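Local coordinates for GlcNAc Inducible Gene 2, GIG2 (Candida albicans, PDB 6AKZ), which binds an iron ion and is probably an oxygenase of the cupin-like DUF1479 family, its gene being induced by N-acetylglucosamine, at residues A[137-141]-A[420-424]; A[148-152]-A[345-349]; A[166-172]-A[372-378]; A[392-397]-A[413-419]. One frame throughout, in Å; residues are numbered along the deposited sequence.

Contact 1 of 4, residues A[137-141]-A[420-424]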
loop_
_atom_site.group_PDB
_atom_site.type_symbol
_atom_site.label_atom_id
_atom_site.label_comp_id
_atom_site.label_asym_id
_atom_site.label_seq_id
_atom_site.Cartn_x
_atom_site.Cartn_y
_atom_site.Cartn_z
ATOM N N THR A 137 -5.176 -1.927 -19.136
ATOM C CA THR A 137 -4.430 -0.824 -19.704
ATOM C C THR A 137 -5.343 0.350 -19.895
ATOM O O THR A 137 -5.005 1.492 -19.492
ATOM C CB THR A 137 -3.708 -1.254 -21.012
ATOM O OG1 THR A 137 -2.754 -2.229 -20.674
ATOM C CG2 THR A 137 -2.983 -0.110 -21.654
ATOM N N GLU A 138 -6.576 0.107 -20.366
ATOM C CA GLU A 138 -7.495 1.198 -20.486
ATOM C C GLU A 138 -7.931 1.819 -19.160
ATOM O O GLU A 138 -8.178 3.010 -19.080
ATOM C CB GLU A 138 -8.762 0.816 -21.281
ATOM C CG GLU A 138 -8.469 0.509 -22.764
ATOM C CD GLU A 138 -9.749 0.215 -23.541
ATOM O OE1 GLU A 138 -10.815 -0.030 -22.898
ATOM O OE2 GLU A 138 -9.676 0.248 -24.799
ATOM N N ALA A 139 -8.131 0.978 -18.161
ATOM C CA ALA A 139 -8.554 1.443 -16.825
ATOM C C ALA A 139 -7.469 2.304 -16.159
ATOM O O ALA A 139 -7.708 3.413 -15.618
ATOM C CB ALA A 139 -8.917 0.223 -15.923
ATOM N N ARG A 140 -6.281 1.798 -16.206
ATOM C CA ARG A 140 -5.152 2.452 -15.595
ATOM C C ARG A 140 -4.939 3.842 -16.168
ATOM O O ARG A 140 -4.581 4.740 -15.475
ATOM C CB ARG A 140 -3.894 1.600 -15.774
ATOM C CG ARG A 140 -3.888 0.335 -14.931
ATOM C CD ARG A 140 -2.618 -0.488 -15.079
ATOM N NE ARG A 140 -2.642 -1.802 -14.444
ATOM C CZ ARG A 140 -2.379 -2.964 -15.041
ATOM N NH1 ARG A 140 -2.052 -3.010 -16.287
ATOM N NH2 ARG A 140 -2.428 -4.070 -14.374
ATOM N N PHE A 141 -5.175 3.998 -17.432
ATOM C CA PHE A 141 -4.947 5.251 -18.068
ATOM C C PHE A 141 -6.164 6.061 -18.437
ATOM O O PHE A 141 -6.036 7.080 -19.106
ATOM C CB PHE A 141 -3.984 5.065 -19.199
ATOM C CG PHE A 141 -2.696 4.482 -18.763
ATOM C CD1 PHE A 141 -1.917 5.114 -17.820
ATOM C CD2 PHE A 141 -2.264 3.329 -19.325
ATOM C CE1 PHE A 141 -0.703 4.588 -17.433
ATOM C CE2 PHE A 141 -1.055 2.770 -18.931
ATOM C CZ PHE A 141 -0.283 3.417 -18.003
ATOM N N ASP A 420 -1.001 -0.791 -28.714
ATOM C CA ASP A 420 -2.048 0.103 -29.171
ATOM C C ASP A 420 -3.092 0.437 -28.075
ATOM O O ASP A 420 -3.746 1.454 -28.229
ATOM C CB ASP A 420 -2.837 -0.443 -30.374
ATOM C CG ASP A 420 -2.063 -0.339 -31.720
ATOM O OD1 ASP A 420 -0.965 0.264 -31.804
ATOM O OD2 ASP A 420 -2.615 -0.891 -32.707
ATOM N N ASP A 421 -3.208 -0.377 -27.025
ATOM C CA ASP A 421 -4.118 -0.084 -25.881
ATOM C C ASP A 421 -3.687 1.185 -25.132
ATOM O O ASP A 421 -4.447 1.763 -24.347
ATOM C CB ASP A 421 -4.128 -1.250 -24.901
ATOM C CG ASP A 421 -4.634 -2.551 -25.523
ATOM O OD1 ASP A 421 -5.316 -2.429 -26.564
ATOM O OD2 ASP A 421 -4.422 -3.651 -24.947
ATOM N N LEU A 422 -2.445 1.619 -25.345
ATOM C CA LEU A 422 -1.968 2.831 -24.764
ATOM C C LEU A 422 -2.362 4.016 -25.584
ATOM O O LEU A 422 -2.162 5.085 -25.152
ATOM C CB LEU A 422 -0.445 2.761 -24.558
ATOM C CG LEU A 422 0.075 1.630 -23.678
ATOM C CD1 LEU A 422 1.535 1.290 -23.888
ATOM C CD2 LEU A 422 -0.172 2.043 -22.233
ATOM N N LYS A 423 -2.975 3.822 -26.768
ATOM C CA LYS A 423 -3.600 4.849 -27.496
ATOM C C LYS A 423 -2.612 5.955 -27.952
ATOM O O LYS A 423 -2.977 7.137 -28.007
ATOM C CB LYS A 423 -4.788 5.460 -26.763
ATOM C CG LYS A 423 -5.701 4.511 -25.975
ATOM C CD LYS A 423 -6.638 3.669 -26.791
ATOM C CE LYS A 423 -7.449 2.762 -25.850
ATOM N NZ LYS A 423 -7.911 1.546 -26.545
ATOM N N ASN A 424 -1.379 5.509 -28.176
ATOM C CA ASN A 424 -0.237 6.393 -28.436
ATOM C C ASN A 424 -0.214 7.648 -27.506
ATOM O O ASN A 424 0.198 8.713 -27.891
ATOM C CB ASN A 424 -0.148 6.704 -29.966
ATOM C CG ASN A 424 1.255 7.078 -30.394
ATOM O OD1 ASN A 424 2.269 6.560 -29.866
ATOM N ND2 ASN A 424 1.341 8.037 -31.285
HETATM O O HOH W 1 -2.587 -3.817 -23.010
HETATM O O HOH W 2 -4.916 3.239 -22.293
#
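Thr137, near the end of helix 134-140, lays its methyl group against the backbone and side chain of Asp421: CG2 lies 3.6 Å from Asp421 O and 3.6 Å from Asp421 CB. The same methyl meets Leu422, with Thr137 CG2 and Leu422 CD2 3.6 Å apart. Leu422 CD2 also approaches the ring of Phe141 obliquely, 3.5 Å from Phe141 CE2, so one leucine methyl is shared by residues a single helical turn apart. Water fills the polar gaps beside this apolar patch. One molecule accepts from Thr137 OG1 (2.8 Å) and donates to Asp421 OD2 (2.7 Å); another donates to Asp421 O (2.6 Å) and, weakly, to Thr137 O (3.3 Å). At the more exposed margin, Lys423 NZ makes a salt bridge with Glu138 OE2 at 2.8 Å. That carboxylate oxygen has a second cationic partner in Lys134, while the other oxygen of Glu138 accepts from Trp102 on helix 96-112. Lys423 follows a short 3-10 segment, its N bonded to Asp420 O at 2.9 Å. The contact is plain structural packing away from the iron site: it fastens the loop between helices 407-412 and 426-431 to the C-terminal end of helix 134-140, where Phe141 also touches Ser428 and Ser431 of helix 426-431.

Contact 2 of 4, residues A[148-152]-A[345-349]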
loop_
_atom_site.group_PDB
_atom_site.type_symbol
_atom_site.label_atom_id
_atom_site.label_comp_id
_atom_site.label_asym_id
_atom_site.label_seq_id
_atom_site.Cartn_x
_atom_site.Cartn_y
_atom_site.Cartn_z
ATOM N N ILE A 148 -7.528 11.071 -10.412
ATOM C CA ILE A 148 -7.578 10.751 -8.977
ATOM C C ILE A 148 -6.215 10.423 -8.429
ATOM O O ILE A 148 -5.910 10.783 -7.302
ATOM C CB ILE A 148 -8.589 9.650 -8.568
ATOM C CG1 ILE A 148 -8.203 8.318 -9.153
ATOM C CG2 ILE A 148 -10.019 10.072 -8.995
ATOM C CD1 ILE A 148 -9.140 7.178 -8.751
ATOM N N PHE A 149 -5.360 9.794 -9.206
ATOM C CA PHE A 149 -3.975 9.606 -8.750
ATOM C C PHE A 149 -3.237 10.932 -8.587
ATOM O O PHE A 149 -2.479 11.080 -7.634
ATOM C CB PHE A 149 -3.255 8.608 -9.655
ATOM C CG PHE A 149 -3.586 7.189 -9.316
ATOM C CD1 PHE A 149 -4.715 6.577 -9.829
ATOM C CD2 PHE A 149 -2.801 6.488 -8.397
ATOM C CE1 PHE A 149 -5.059 5.250 -9.482
ATOM C CE2 PHE A 149 -3.105 5.141 -8.049
ATOM C CZ PHE A 149 -4.242 4.534 -8.563
ATOM N N LYS A 150 -3.451 11.891 -9.497
ATOM C CA LYS A 150 -2.847 13.204 -9.355
ATOM C C LYS A 150 -3.311 13.821 -8.048
ATOM O O LYS A 150 -2.517 14.348 -7.287
ATOM C CB LYS A 150 -3.187 14.154 -10.500
ATOM C CG LYS A 150 -2.494 13.913 -11.802
ATOM C CD LYS A 150 -3.039 14.887 -12.866
ATOM C CE LYS A 150 -3.071 14.339 -14.308
ATOM N NZ LYS A 150 -4.456 14.305 -14.923
ATOM N N ALA A 151 -4.585 13.705 -7.738
ATOM C CA ALA A 151 -5.137 14.349 -6.528
ATOM C C ALA A 151 -4.568 13.674 -5.254
ATOM O O ALA A 151 -4.153 14.332 -4.325
ATOM C CB ALA A 151 -6.624 14.248 -6.533
ATOM N N MET A 152 -4.484 12.339 -5.270
ATOM C CA MET A 152 -3.857 11.612 -4.140
ATOM C C MET A 152 -2.432 11.963 -3.914
ATOM O O MET A 152 -2.011 12.089 -2.763
ATOM C CB MET A 152 -4.011 10.095 -4.248
ATOM C CG MET A 152 -5.521 9.619 -4.283
ATOM S SD MET A 152 -6.656 10.354 -3.155
ATOM C CE MET A 152 -6.170 9.546 -1.626
ATOM N N SER A 345 -16.489 3.127 -8.656
ATOM C CA SER A 345 -15.820 3.764 -7.534
ATOM C C SER A 345 -14.402 3.235 -7.439
ATOM O O SER A 345 -14.085 2.165 -7.910
ATOM C CB SER A 345 -16.490 3.455 -6.194
ATOM O OG SER A 345 -17.788 4.025 -6.227
ATOM N N PHE A 346 -13.552 4.059 -6.855
ATOM C CA PHE A 346 -12.156 3.719 -6.596
ATOM C C PHE A 346 -11.948 3.797 -5.107
ATOM O O PHE A 346 -12.351 4.800 -4.497
ATOM C CB PHE A 346 -11.194 4.579 -7.374
ATOM C CG PHE A 346 -9.884 3.943 -7.610
ATOM C CD1 PHE A 346 -8.916 3.932 -6.608
ATOM C CD2 PHE A 346 -9.615 3.259 -8.769
ATOM C CE1 PHE A 346 -7.748 3.288 -6.795
ATOM C CE2 PHE A 346 -8.414 2.624 -8.956
ATOM C CZ PHE A 346 -7.502 2.611 -7.987
ATOM N N VAL A 347 -11.258 2.789 -4.534
ATOM C CA VAL A 347 -10.977 2.750 -3.131
ATOM C C VAL A 347 -9.443 2.784 -2.947
ATOM O O VAL A 347 -8.740 1.936 -3.500
ATOM C CB VAL A 347 -11.619 1.562 -2.414
ATOM C CG1 VAL A 347 -11.053 1.334 -1.016
ATOM C CG2 VAL A 347 -13.142 1.709 -2.408
ATOM N N PHE A 348 -8.992 3.693 -2.111
ATOM C CA PHE A 348 -7.554 3.853 -1.731
ATOM C C PHE A 348 -7.372 3.584 -0.242
ATOM O O PHE A 348 -8.185 4.002 0.591
ATOM C CB PHE A 348 -7.087 5.283 -1.943
ATOM C CG PHE A 348 -6.850 5.671 -3.343
ATOM C CD1 PHE A 348 -5.766 5.153 -4.019
ATOM C CD2 PHE A 348 -7.690 6.598 -3.990
ATOM C CE1 PHE A 348 -5.475 5.487 -5.348
ATOM C CE2 PHE A 348 -7.411 6.924 -5.336
ATOM C CZ PHE A 348 -6.316 6.373 -5.994
ATOM N N TRP A 349 -6.275 2.946 0.130
ATOM C CA TRP A 349 -5.864 2.970 1.478
ATOM C C TRP A 349 -4.329 3.130 1.570
ATOM O O TRP A 349 -3.520 2.628 0.763
ATOM C CB TRP A 349 -6.359 1.813 2.329
ATOM C CG TRP A 349 -5.904 0.434 1.921
ATOM C CD1 TRP A 349 -4.938 -0.296 2.523
ATOM C CD2 TRP A 349 -6.388 -0.356 0.825
ATOM N NE1 TRP A 349 -4.752 -1.553 1.853
ATOM C CE2 TRP A 349 -5.701 -1.623 0.867
ATOM C CE3 TRP A 349 -7.381 -0.161 -0.150
ATOM C CZ2 TRP A 349 -5.977 -2.658 -0.032
ATOM C CZ3 TRP A 349 -7.616 -1.195 -1.098
ATOM C CH2 TRP A 349 -6.931 -2.402 -1.032
#
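An aromatic cluster joins helix 143-153 to strand 346-350 of the large mixed sheet in this cupin-clan protein. Phe348 has by far the most area buried here, 100 Å², followed by Ile148 with 47 Å². Strand 346-349 runs at 25° to helix 148-152, the axes 11.4 Å apart, and Phe346 and Phe348, two residues apart, both point toward the helix, whereas Trp349 points away and its ring meets that of the iron ligand His355. Phe348 directs its ring edge at the face of Phe149 in a T-shaped pair, centroids 5.0 Å apart and planes at 79°. Phe149 in turn presents its edge to the face of Phe346, offset, with centroids 5.5 Å apart. Ile148 reaches both strand rings through one methyl, its CD1 lying 3.5 Å from Phe346 CG and 3.8 Å from Phe348 CE2. Met152 supplies a Met-aromatic contact, SD standing 4.6 Å obliquely from the Phe348 centroid, and a CH-pi contact in which Met152 CG sits over the ring face, 3.8 Å from that centroid.

Contact 3 of 4, residues A[166-172]-A[372-378]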
loop_
_atom_site.group_PDB
_atom_site.type_symbol
_atom_site.label_atom_id
_atom_site.label_comp_id
_atom_site.label_asym_id
_atom_site.label_seq_id
_atom_site.Cartn_x
_atom_site.Cartn_y
_atom_site.Cartn_z
ATOM N N ILE A 166 12.516 11.458 -5.494
ATOM C CA ILE A 166 11.129 11.102 -5.749
ATOM C C ILE A 166 10.468 12.201 -6.569
ATOM O O ILE A 166 10.801 13.405 -6.417
ATOM C CB ILE A 166 10.394 10.755 -4.460
ATOM C CG1 ILE A 166 8.953 10.326 -4.744
ATOM C CG2 ILE A 166 10.375 11.928 -3.508
ATOM C CD1 ILE A 166 8.301 9.683 -3.511
ATOM N N ASP A 167 9.559 11.782 -7.446
ATOM C CA ASP A 167 8.731 12.657 -8.226
ATOM C C ASP A 167 7.278 12.248 -8.068
ATOM O O ASP A 167 6.775 11.333 -8.708
ATOM C CB ASP A 167 9.192 12.649 -9.690
ATOM C CG ASP A 167 8.195 13.374 -10.635
ATOM O OD1 ASP A 167 7.413 14.252 -10.166
ATOM O OD2 ASP A 167 8.243 13.103 -11.859
ATOM N N LEU A 168 6.596 12.960 -7.186
ATOM C CA LEU A 168 5.225 12.605 -6.852
ATOM C C LEU A 168 4.259 12.996 -7.956
ATOM O O LEU A 168 3.127 12.516 -7.982
ATOM C CB LEU A 168 4.853 13.299 -5.540
ATOM C CG LEU A 168 5.411 12.601 -4.307
ATOM C CD1 LEU A 168 5.205 13.490 -3.077
ATOM C CD2 LEU A 168 4.779 11.271 -4.037
ATOM N N ASP A 169 4.710 13.805 -8.887
ATOM C CA ASP A 169 3.921 14.112 -10.075
ATOM C C ASP A 169 3.888 12.976 -11.083
ATOM O O ASP A 169 3.192 13.071 -12.112
ATOM C CB ASP A 169 4.493 15.337 -10.802
ATOM C CG ASP A 169 4.364 16.591 -10.019
ATOM O OD1 ASP A 169 3.521 16.647 -9.096
ATOM O OD2 ASP A 169 5.108 17.557 -10.325
ATOM N N THR A 170 4.618 11.901 -10.897
ATOM C CA THR A 170 4.606 10.878 -11.867
ATOM C C THR A 170 4.089 9.583 -11.245
ATOM O O THR A 170 4.659 9.091 -10.234
ATOM C CB THR A 170 5.974 10.672 -12.420
ATOM O OG1 THR A 170 6.323 11.841 -13.198
ATOM C CG2 THR A 170 6.033 9.433 -13.310
ATOM N N GLN A 171 3.079 8.996 -11.909
ATOM C CA GLN A 171 2.564 7.672 -11.557
ATOM C C GLN A 171 3.221 6.615 -12.413
ATOM O O GLN A 171 3.197 6.725 -13.604
ATOM C CB GLN A 171 1.055 7.656 -11.779
ATOM C CG GLN A 171 0.351 6.342 -11.689
ATOM C CD GLN A 171 0.365 5.689 -10.316
ATOM O OE1 GLN A 171 0.823 6.254 -9.296
ATOM N NE2 GLN A 171 -0.255 4.542 -10.259
ATOM N N LEU A 172 3.763 5.603 -11.809
ATOM C CA LEU A 172 4.248 4.390 -12.520
ATOM C C LEU A 172 3.207 3.282 -12.361
ATOM O O LEU A 172 2.478 3.197 -11.373
ATOM C CB LEU A 172 5.555 3.881 -11.920
ATOM C CG LEU A 172 6.697 4.881 -11.969
ATOM C CD1 LEU A 172 7.957 4.233 -11.485
ATOM C CD2 LEU A 172 6.859 5.543 -13.335
ATOM N N TYR A 372 -4.960 -1.558 -8.463
ATOM C CA TYR A 372 -4.049 -0.515 -9.019
ATOM C C TYR A 372 -3.683 0.417 -7.896
ATOM O O TYR A 372 -4.581 1.066 -7.362
ATOM C CB TYR A 372 -4.749 0.175 -10.236
ATOM C CG TYR A 372 -3.880 1.152 -10.978
ATOM C CD1 TYR A 372 -2.516 0.836 -11.254
ATOM C CD2 TYR A 372 -4.432 2.302 -11.547
ATOM C CE1 TYR A 372 -1.727 1.740 -11.980
ATOM C CE2 TYR A 372 -3.615 3.226 -12.213
ATOM C CZ TYR A 372 -2.286 2.926 -12.408
ATOM O OH TYR A 372 -1.440 3.793 -13.064
ATOM N N GLY A 373 -2.377 0.469 -7.515
ATOM C CA GLY A 373 -1.852 1.196 -6.432
ATOM C C GLY A 373 -1.150 2.407 -6.928
ATOM O O GLY A 373 -0.873 2.559 -8.140
ATOM N N GLN A 374 -0.866 3.312 -5.982
ATOM C CA GLN A 374 -0.022 4.429 -6.287
ATOM C C GLN A 374 1.443 4.111 -6.107
ATOM O O GLN A 374 1.856 3.740 -5.007
ATOM C CB GLN A 374 -0.423 5.595 -5.360
ATOM C CG GLN A 374 0.410 6.849 -5.631
ATOM C CD GLN A 374 -0.161 8.048 -4.921
ATOM O OE1 GLN A 374 -0.028 8.168 -3.753
ATOM N NE2 GLN A 374 -0.732 9.010 -5.686
ATOM N N THR A 375 2.216 4.259 -7.180
ATOM C CA THR A 375 3.603 3.884 -7.205
ATOM C C THR A 375 4.345 5.107 -7.809
ATOM O O THR A 375 4.416 5.302 -9.017
ATOM C CB THR A 375 3.770 2.671 -8.126
ATOM O OG1 THR A 375 2.936 1.599 -7.663
ATOM C CG2 THR A 375 5.212 2.237 -8.176
ATOM N N PRO A 376 4.888 5.978 -6.960
ATOM C CA PRO A 376 5.570 7.152 -7.508
ATOM C C PRO A 376 6.908 6.816 -8.146
ATOM O O PRO A 376 7.580 5.847 -7.741
ATOM C CB PRO A 376 5.773 8.046 -6.245
ATOM C CG PRO A 376 5.929 6.988 -5.112
ATOM C CD PRO A 376 4.928 5.893 -5.489
ATOM N N LEU A 377 7.258 7.643 -9.121
ATOM C CA LEU A 377 8.575 7.606 -9.675
ATOM C C LEU A 377 9.562 7.930 -8.556
ATOM O O LEU A 377 9.554 9.015 -7.995
ATOM C CB LEU A 377 8.741 8.534 -10.886
ATOM C CG LEU A 377 10.203 8.653 -11.425
ATOM C CD1 LEU A 377 10.631 7.303 -11.969
ATOM C CD2 LEU A 377 10.127 9.686 -12.566
ATOM N N SER A 378 10.322 6.965 -8.186
ATOM C CA SER A 378 11.237 7.104 -7.012
ATOM C C SER A 378 12.327 6.143 -7.076
ATOM O O SER A 378 12.294 5.142 -7.820
ATOM C CB SER A 378 10.450 6.975 -5.653
ATOM O OG SER A 378 10.123 5.620 -5.431
HETATM O O HOH W 3 0.523 8.830 -8.523
HETATM O O HOH W 4 1.038 1.272 -9.879
#
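Two antiparallel segments pair here around a type I beta turn, Asp167 to Thr170, whose corner interrupts the ladder. Asp167 N donates to Leu377 O (2.8 Å), Leu377 N to Thr170 O (3.2 Å) and Leu172 N to Thr375 O (2.9 Å). The turn is braced by Asp167, whose t rotamer lets OD2 accept from Thr170 OG1 at 2.7 Å; the carboxylate also forms a salt bridge with Arg451 of helix 445-460. Leu377 (t, p) has 106 Å² buried by this contact and brings its CD1 to 4.1 Å from Leu172 CD1, while Pro376 CG lies 3.9 Å from Ile166 CD1. Gln171 starts away from its partner, but chi1 t and chi2 p fold the amide back along the 372-375 backbone. There Gln171 OE1 accepts from Thr375 N (3.2 Å) and from a water that also accepts from Gln374 NE2, whose amide oxygen is held by Thr255. At the other end of this amide, Gln171 NE2 donates to Gly373 O at 3.0 Å and to Tyr372 OH at 3.1 Å.

Contact 4 of 4, residues A[392-397]-A[413-419]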
loop_
_atom_site.group_PDB
_atom_site.type_symbol
_atom_site.label_atom_id
_atom_site.label_comp_id
_atom_site.label_asym_id
_atom_site.label_seq_id
_atom_site.Cartn_x
_atom_site.Cartn_y
_atom_site.Cartn_z
ATOM N N PHE A 392 5.637 -6.132 -20.109
ATOM C CA PHE A 392 4.644 -5.726 -21.077
ATOM C C PHE A 392 5.134 -5.999 -22.515
ATOM O O PHE A 392 4.330 -6.377 -23.405
ATOM C CB PHE A 392 4.379 -4.263 -20.946
ATOM C CG PHE A 392 3.220 -3.759 -21.759
ATOM C CD1 PHE A 392 1.941 -3.861 -21.266
ATOM C CD2 PHE A 392 3.406 -3.216 -23.039
ATOM C CE1 PHE A 392 0.859 -3.388 -21.971
ATOM C CE2 PHE A 392 2.331 -2.745 -23.771
ATOM C CZ PHE A 392 1.064 -2.806 -23.244
ATOM N N LEU A 393 6.408 -5.676 -22.750
ATOM C CA LEU A 393 6.985 -5.829 -24.102
ATOM C C LEU A 393 7.030 -7.344 -24.441
ATOM O O LEU A 393 6.824 -7.720 -25.595
ATOM C CB LEU A 393 8.372 -5.188 -24.198
ATOM C CG LEU A 393 8.421 -3.674 -24.389
ATOM C CD1 LEU A 393 9.871 -3.173 -24.302
ATOM C CD2 LEU A 393 7.723 -3.242 -25.682
ATOM N N LYS A 394 7.311 -8.172 -23.473
ATOM C CA LYS A 394 7.361 -9.638 -23.649
ATOM C C LYS A 394 6.017 -10.357 -23.431
ATOM O O LYS A 394 5.936 -11.579 -23.656
ATOM C CB LYS A 394 8.350 -10.238 -22.673
ATOM C CG LYS A 394 9.783 -9.860 -22.996
ATOM C CD LYS A 394 10.763 -10.360 -21.953
ATOM C CE LYS A 394 11.275 -11.732 -22.343
ATOM N NZ LYS A 394 11.847 -12.506 -21.206
ATOM N N ASN A 395 4.976 -9.625 -23.003
ATOM C CA ASN A 395 3.665 -10.221 -22.725
ATOM C C ASN A 395 3.681 -11.367 -21.732
ATOM O O ASN A 395 3.047 -12.406 -21.933
ATOM C CB ASN A 395 3.071 -10.684 -24.033
ATOM C CG ASN A 395 1.591 -10.538 -24.095
ATOM O OD1 ASN A 395 0.909 -10.045 -23.184
ATOM N ND2 ASN A 395 1.068 -10.939 -25.216
ATOM N N ILE A 396 4.371 -11.159 -20.626
ATOM C CA ILE A 396 4.537 -12.120 -19.504
ATOM C C ILE A 396 4.149 -11.420 -18.163
ATOM O O ILE A 396 3.889 -10.225 -18.142
ATOM C CB ILE A 396 5.951 -12.681 -19.424
ATOM C CG1 ILE A 396 6.979 -11.561 -19.283
ATOM C CG2 ILE A 396 6.248 -13.542 -20.689
ATOM C CD1 ILE A 396 8.391 -12.070 -19.018
ATOM N N SER A 397 4.242 -12.160 -17.085
ATOM C CA SER A 397 3.849 -11.701 -15.752
ATOM C C SER A 397 4.938 -10.778 -15.277
ATOM O O SER A 397 6.074 -10.979 -15.644
ATOM C CB SER A 397 3.758 -12.893 -14.782
ATOM O OG SER A 397 2.541 -13.554 -14.988
ATOM N N GLU A 413 2.377 -18.689 -20.793
ATOM C CA GLU A 413 1.469 -17.571 -20.418
ATOM C C GLU A 413 1.415 -16.496 -21.495
ATOM O O GLU A 413 2.320 -16.363 -22.302
ATOM C CB GLU A 413 1.788 -17.039 -19.031
ATOM C CG GLU A 413 3.218 -16.547 -18.833
ATOM C CD GLU A 413 3.365 -15.443 -17.785
ATOM O OE1 GLU A 413 2.370 -15.079 -17.116
ATOM O OE2 GLU A 413 4.520 -14.953 -17.603
ATOM N N PHE A 414 0.282 -15.807 -21.558
ATOM C CA PHE A 414 0.015 -14.754 -22.481
ATOM C C PHE A 414 -0.776 -13.654 -21.717
ATOM O O PHE A 414 -1.799 -13.953 -21.152
ATOM C CB PHE A 414 -0.852 -15.287 -23.604
ATOM C CG PHE A 414 -1.281 -14.254 -24.551
ATOM C CD1 PHE A 414 -0.421 -13.795 -25.531
ATOM C CD2 PHE A 414 -2.545 -13.697 -24.468
ATOM C CE1 PHE A 414 -0.834 -12.803 -26.404
ATOM C CE2 PHE A 414 -2.950 -12.681 -25.336
ATOM C CZ PHE A 414 -2.090 -12.229 -26.286
ATOM N N GLN A 415 -0.376 -12.398 -21.750
ATOM C CA GLN A 415 -0.988 -11.394 -20.858
ATOM C C GLN A 415 -1.840 -10.343 -21.482
ATOM O O GLN A 415 -2.231 -9.372 -20.763
ATOM C CB GLN A 415 0.128 -10.779 -19.998
ATOM C CG GLN A 415 0.705 -11.764 -18.959
ATOM C CD GLN A 415 -0.265 -12.058 -17.839
ATOM O OE1 GLN A 415 -1.215 -11.316 -17.646
ATOM N NE2 GLN A 415 0.001 -13.110 -17.076
ATOM N N GLY A 416 -2.093 -10.411 -22.795
ATOM C CA GLY A 416 -2.951 -9.466 -23.449
ATOM C C GLY A 416 -2.378 -8.115 -23.770
ATOM O O GLY A 416 -3.118 -7.192 -24.091
ATOM N N ALA A 417 -1.054 -7.968 -23.674
ATOM C CA ALA A 417 -0.368 -6.682 -23.866
ATOM C C ALA A 417 -0.494 -6.244 -25.261
ATOM O O ALA A 417 -0.266 -7.031 -26.161
ATOM C CB ALA A 417 1.099 -6.842 -23.569
ATOM N N ASN A 418 -0.940 -5.038 -25.456
ATOM C CA ASN A 418 -0.938 -4.433 -26.775
ATOM C C ASN A 418 -0.565 -3.013 -26.671
ATOM O O ASN A 418 -1.294 -2.223 -26.074
ATOM C CB ASN A 418 -2.310 -4.536 -27.451
ATOM C CG ASN A 418 -2.410 -5.720 -28.342
ATOM O OD1 ASN A 418 -3.185 -6.627 -28.099
ATOM N ND2 ASN A 418 -1.599 -5.727 -29.398
ATOM N N ILE A 419 0.570 -2.665 -27.274
ATOM C CA ILE A 419 0.993 -1.290 -27.354
ATOM C C ILE A 419 -0.154 -0.365 -27.780
ATOM O O ILE A 419 -0.248 0.762 -27.306
ATOM C CB ILE A 419 2.177 -1.125 -28.370
ATOM C CG1 ILE A 419 3.472 -1.608 -27.754
ATOM C CG2 ILE A 419 2.354 0.320 -28.778
ATOM C CD1 ILE A 419 4.105 -0.591 -26.815
#
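A Schellman motif ends helix 382-394, with Asn395 as its C-prime residue at positive phi, and the loop 413-419 wraps around this terminus. Glu413, the first residue beyond helix 407-412, points toward Ser397 and grips it at two places: Glu413 OE2 accepts from Ser397 N (2.9 Å) and Glu413 OE1 from Ser397 OG (2.6 Å). The same carboxylate forms a salt bridge with Arg402. Phe414 starts away from the helix, yet its ring returns to meet the Asn395 amide obliquely. Gln415 N makes weak bonds to Asn395 O and OD1, while Gln415 NE2 donates to Glu413 OE1 at 3.1 Å; the side chain of Gln415 further bonds to Phe131 and Asn129, tying the loop to the 129-131 region. Gly416, with phi 78°, carries the chain past the Asn395 side chain. Ala417 N then donates to Asn395 OD1 (2.9 Å), a well-aligned bond, and the Ala417 methyl sits over the face of Phe392 in a CH-pi contact. The CA-to-CB bond of Asn418 points away, although its backbone N remains near the Phe392 ring. Ile419 closes the row, its CD1 lying 4.1 Å from Phe392 CE2.

In the fold
Contacts 2 and 3 are buried near the centre of the chain: Phe348 of contact 2 has its side chain about 13 Å from the iron, and Gly373 of contact 3 lies about 12 Å from it. Contacts 1 and 4 are only partly buried and lie farther out. The inner pair shares its surroundings: Phe149 of contact 2 packs on Tyr372 and Gly373 of contact 3. The chemistry differs, however, being wholly apolar and aromatic in contact 2 but rich in backbone and amide hydrogen bonds in contact 3. The outer pair uses the same loop between helices 407-412 and 426-431, and Phe392 of contact 4 touches Thr137 and Leu422 of contact 1. Both mix charged groups with small apolar patches. Contact 1 also meets contact 3, where Arg140 packs on Tyr372.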